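Long-range contact in Ice-binding protein (Flavobacteriaceae bacterium, PDB 5UYT), which probably binds to ice crystals and restrains their growth, as an antifreeze protein built of two right-handed beta-helical ice-binding domains: residues A360-V371 with F379-N387. Sequence-based numbering, arbitrary orientation.
Sequences AKNVFWKVDGAV and FKGSVIGNN
Trp-365 and Ser-382 sit at the heart of a parallel strand pair, 363-367 beside 382-385, that illustrates how successive coils of a beta-solenoid satisfy their polar backbone atoms. Four bonds run between the strands: Ser-382 N to Val-363 O, Trp-365 N to Ser-382 O, Ile-384 N to Trp-365 O at 2.8 Å and nearly straight (174°), and Val-367 N to Ile-384 O. A fifth comes from a side chain. Trp-365 NE1 donates to Lys-380 O at 2.9 Å, in the carbonyl plane, taking up a backbone acceptor just before the corner at Gly-381. With CG beside its own backbone N (chi1 -58°), the indole reaches this corner, and CZ of Phe-379 lies over the centre of one face, 3.5 Å above it, with the ring planes oblique. With an alanine here in place of Trp-365, Lys-380 O would probably lose its indole donor, and CE2 and CZ of Phe-379 the indole they rest against. Val-383 CG1 touches both Val-367 CG2 (3.9 Å) and Val-371 CG2 (4.0 Å). At the other end a water donates to Ala-360 O and hydrogen-bonds Ser-382 OG, which also bonds Arg-401. Gly-381 is packed too closely to carry a side chain: a CB would strike Val-363 CG1. Lys-380 NZ finds its acceptor at Val-352 O. Strand 363-367 is hydrogen-bonded on its other edge to strand 336-340, while 382-385 pairs with 397-404; Trp-365 and Phe-379 both touch Val-352 of strand 351-355, whereas Lys-366 and Ile-384 meet helix 270-288 through Tyr-283 and Leu-279, respectively.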
# COMPACT_ATOMS: atom_id res chain seq x y z
N ALA A 360 -14.65 -3.60 -2.18
CA ALA A 360 -14.26 -4.27 -3.42
C ALA A 360 -14.84 -3.58 -4.67
O ALA A 360 -14.29 -3.70 -5.74
CB ALA A 360 -14.73 -5.72 -3.38
N LYS A 361 -15.98 -2.89 -4.51
CA LYS A 361 -16.61 -2.12 -5.58
C LYS A 361 -15.64 -1.10 -6.19
O LYS A 361 -15.82 -0.68 -7.35
CB LYS A 361 -17.81 -1.37 -4.97
CG LYS A 361 -18.52 -0.40 -5.88
CD LYS A 361 -19.71 0.29 -5.19
CE LYS A 361 -19.35 1.49 -4.31
NZ LYS A 361 -18.69 2.72 -4.91
N ASN A 362 -14.64 -0.66 -5.39
CA ASN A 362 -13.73 0.44 -5.78
C ASN A 362 -12.32 -0.04 -6.11
O ASN A 362 -11.39 0.77 -6.12
CB ASN A 362 -13.65 1.52 -4.66
CG ASN A 362 -15.00 2.18 -4.39
OD1 ASN A 362 -15.87 2.20 -5.25
ND2 ASN A 362 -15.18 2.71 -3.18
N VAL A 363 -12.18 -1.34 -6.37
CA VAL A 363 -10.89 -1.94 -6.73
C VAL A 363 -10.95 -2.47 -8.17
O VAL A 363 -11.89 -3.24 -8.52
CB VAL A 363 -10.59 -3.11 -5.78
CG1 VAL A 363 -9.29 -3.78 -6.18
CG2 VAL A 363 -10.54 -2.58 -4.34
N PHE A 364 -10.00 -2.01 -9.00
CA PHE A 364 -9.97 -2.39 -10.41
C PHE A 364 -8.61 -2.88 -10.83
O PHE A 364 -7.58 -2.29 -10.45
CB PHE A 364 -10.34 -1.19 -11.29
CG PHE A 364 -11.67 -0.61 -10.93
CD1 PHE A 364 -12.84 -1.14 -11.50
CD2 PHE A 364 -11.78 0.37 -9.94
CE1 PHE A 364 -14.09 -0.66 -11.13
CE2 PHE A 364 -13.04 0.85 -9.57
CZ PHE A 364 -14.18 0.33 -10.15
N TRP A 365 -8.60 -3.93 -11.65
CA TRP A 365 -7.34 -4.50 -12.11
C TRP A 365 -7.42 -4.48 -13.63
O TRP A 365 -8.35 -5.07 -14.22
CB TRP A 365 -7.24 -5.96 -11.68
CG TRP A 365 -7.32 -6.20 -10.19
CD1 TRP A 365 -8.46 -6.20 -9.41
CD2 TRP A 365 -6.24 -6.51 -9.32
NE1 TRP A 365 -8.13 -6.49 -8.10
CE2 TRP A 365 -6.77 -6.68 -8.02
CE3 TRP A 365 -4.85 -6.64 -9.50
CZ2 TRP A 365 -5.97 -6.98 -6.91
CZ3 TRP A 365 -4.05 -6.96 -8.39
CH2 TRP A 365 -4.62 -7.14 -7.11
N LYS A 366 -6.47 -3.80 -14.28
CA LYS A 366 -6.41 -3.78 -15.73
C LYS A 366 -5.29 -4.73 -16.14
O LYS A 366 -4.12 -4.41 -15.87
CB LYS A 366 -6.08 -2.35 -16.17
CG LYS A 366 -6.15 -2.06 -17.69
CD LYS A 366 -4.91 -2.49 -18.46
CE LYS A 366 -3.59 -1.96 -17.92
NZ LYS A 366 -2.43 -2.61 -18.60
N VAL A 367 -5.60 -5.88 -16.75
CA VAL A 367 -4.56 -6.88 -17.04
C VAL A 367 -4.38 -7.06 -18.56
O VAL A 367 -5.28 -7.51 -19.27
CB VAL A 367 -4.91 -8.25 -16.38
CG1 VAL A 367 -3.78 -9.24 -16.68
CG2 VAL A 367 -5.16 -8.05 -14.87
N ASP A 368 -3.22 -6.65 -19.06
CA ASP A 368 -2.96 -6.76 -20.49
C ASP A 368 -2.35 -8.13 -20.78
O ASP A 368 -1.15 -8.25 -21.08
CB ASP A 368 -2.06 -5.63 -20.99
CG ASP A 368 -1.89 -5.64 -22.49
OD1 ASP A 368 -2.75 -6.22 -23.20
OD2 ASP A 368 -0.90 -5.05 -22.99
N GLY A 369 -3.19 -9.15 -20.67
CA GLY A 369 -2.79 -10.52 -20.89
C GLY A 369 -3.74 -11.51 -20.23
O GLY A 369 -4.85 -11.15 -19.82
N ALA A 370 -3.30 -12.76 -20.16
CA ALA A 370 -4.10 -13.83 -19.51
C ALA A 370 -4.25 -13.60 -18.01
O ALA A 370 -3.46 -12.87 -17.38
CB ALA A 370 -3.43 -15.19 -19.77
N VAL A 371 -5.30 -14.19 -17.45
CA VAL A 371 -5.57 -14.09 -15.99
C VAL A 371 -5.76 -15.51 -15.49
O VAL A 371 -6.60 -16.24 -16.02
CB VAL A 371 -6.85 -13.27 -15.72
CG1 VAL A 371 -7.23 -13.29 -14.22
CG2 VAL A 371 -6.66 -11.81 -16.20
N PHE A 379 -10.12 -13.47 -4.25
CA PHE A 379 -9.84 -12.30 -5.08
C PHE A 379 -10.92 -11.24 -4.89
O PHE A 379 -12.10 -11.59 -4.64
CB PHE A 379 -9.69 -12.67 -6.59
CG PHE A 379 -8.68 -11.79 -7.33
CD1 PHE A 379 -7.32 -12.02 -7.19
CD2 PHE A 379 -9.10 -10.70 -8.10
CE1 PHE A 379 -6.36 -11.20 -7.80
CE2 PHE A 379 -8.15 -9.87 -8.71
CZ PHE A 379 -6.79 -10.12 -8.56
N LYS A 380 -10.54 -9.96 -4.98
CA LYS A 380 -11.50 -8.86 -4.77
C LYS A 380 -11.27 -7.79 -5.83
O LYS A 380 -10.13 -7.50 -6.19
CB LYS A 380 -11.37 -8.27 -3.35
CG LYS A 380 -11.75 -9.33 -2.29
CD LYS A 380 -11.82 -8.81 -0.87
CE LYS A 380 -12.06 -9.95 0.14
NZ LYS A 380 -11.04 -11.06 0.02
N GLY A 381 -12.37 -7.23 -6.30
CA GLY A 381 -12.33 -6.13 -7.27
C GLY A 381 -12.78 -6.58 -8.65
O GLY A 381 -13.14 -7.75 -8.83
N SER A 382 -12.74 -5.65 -9.61
CA SER A 382 -13.16 -5.97 -10.98
C SER A 382 -11.91 -6.13 -11.85
O SER A 382 -11.14 -5.18 -12.02
CB SER A 382 -14.04 -4.84 -11.52
OG SER A 382 -15.25 -4.80 -10.81
N VAL A 383 -11.71 -7.34 -12.38
CA VAL A 383 -10.53 -7.62 -13.20
C VAL A 383 -11.00 -7.51 -14.63
O VAL A 383 -12.00 -8.12 -15.04
CB VAL A 383 -10.01 -9.07 -13.02
CG1 VAL A 383 -8.78 -9.27 -13.92
CG2 VAL A 383 -9.68 -9.36 -11.59
N ILE A 384 -10.27 -6.70 -15.40
CA ILE A 384 -10.55 -6.61 -16.83
C ILE A 384 -9.30 -6.97 -17.57
O ILE A 384 -8.36 -6.17 -17.65
CB ILE A 384 -10.97 -5.21 -17.25
CG1 ILE A 384 -12.11 -4.71 -16.36
CG2 ILE A 384 -11.37 -5.24 -18.73
CD1 ILE A 384 -12.70 -3.41 -16.84
N GLY A 385 -9.31 -8.19 -18.10
CA GLY A 385 -8.21 -8.74 -18.85
C GLY A 385 -8.39 -8.39 -20.32
O GLY A 385 -9.47 -7.93 -20.75
N ASN A 386 -7.32 -8.59 -21.07
CA ASN A 386 -7.26 -8.19 -22.47
C ASN A 386 -6.42 -9.19 -23.24
O ASN A 386 -5.25 -9.40 -22.89
CB ASN A 386 -6.61 -6.81 -22.59
CG ASN A 386 -6.54 -6.29 -24.02
OD1 ASN A 386 -5.46 -5.91 -24.50
ND2 ASN A 386 -7.69 -6.23 -24.69
N ASN A 387 -7.00 -9.77 -24.28
CA ASN A 387 -6.33 -10.73 -25.15
C ASN A 387 -5.56 -11.81 -24.40
O ASN A 387 -4.34 -11.85 -24.41
CB ASN A 387 -5.43 -9.98 -26.14
CG ASN A 387 -6.22 -9.05 -27.03
OD1 ASN A 387 -7.39 -9.33 -27.34
ND2 ASN A 387 -5.63 -7.94 -27.42
O HOH W 1 -15.51 -4.76 -8.14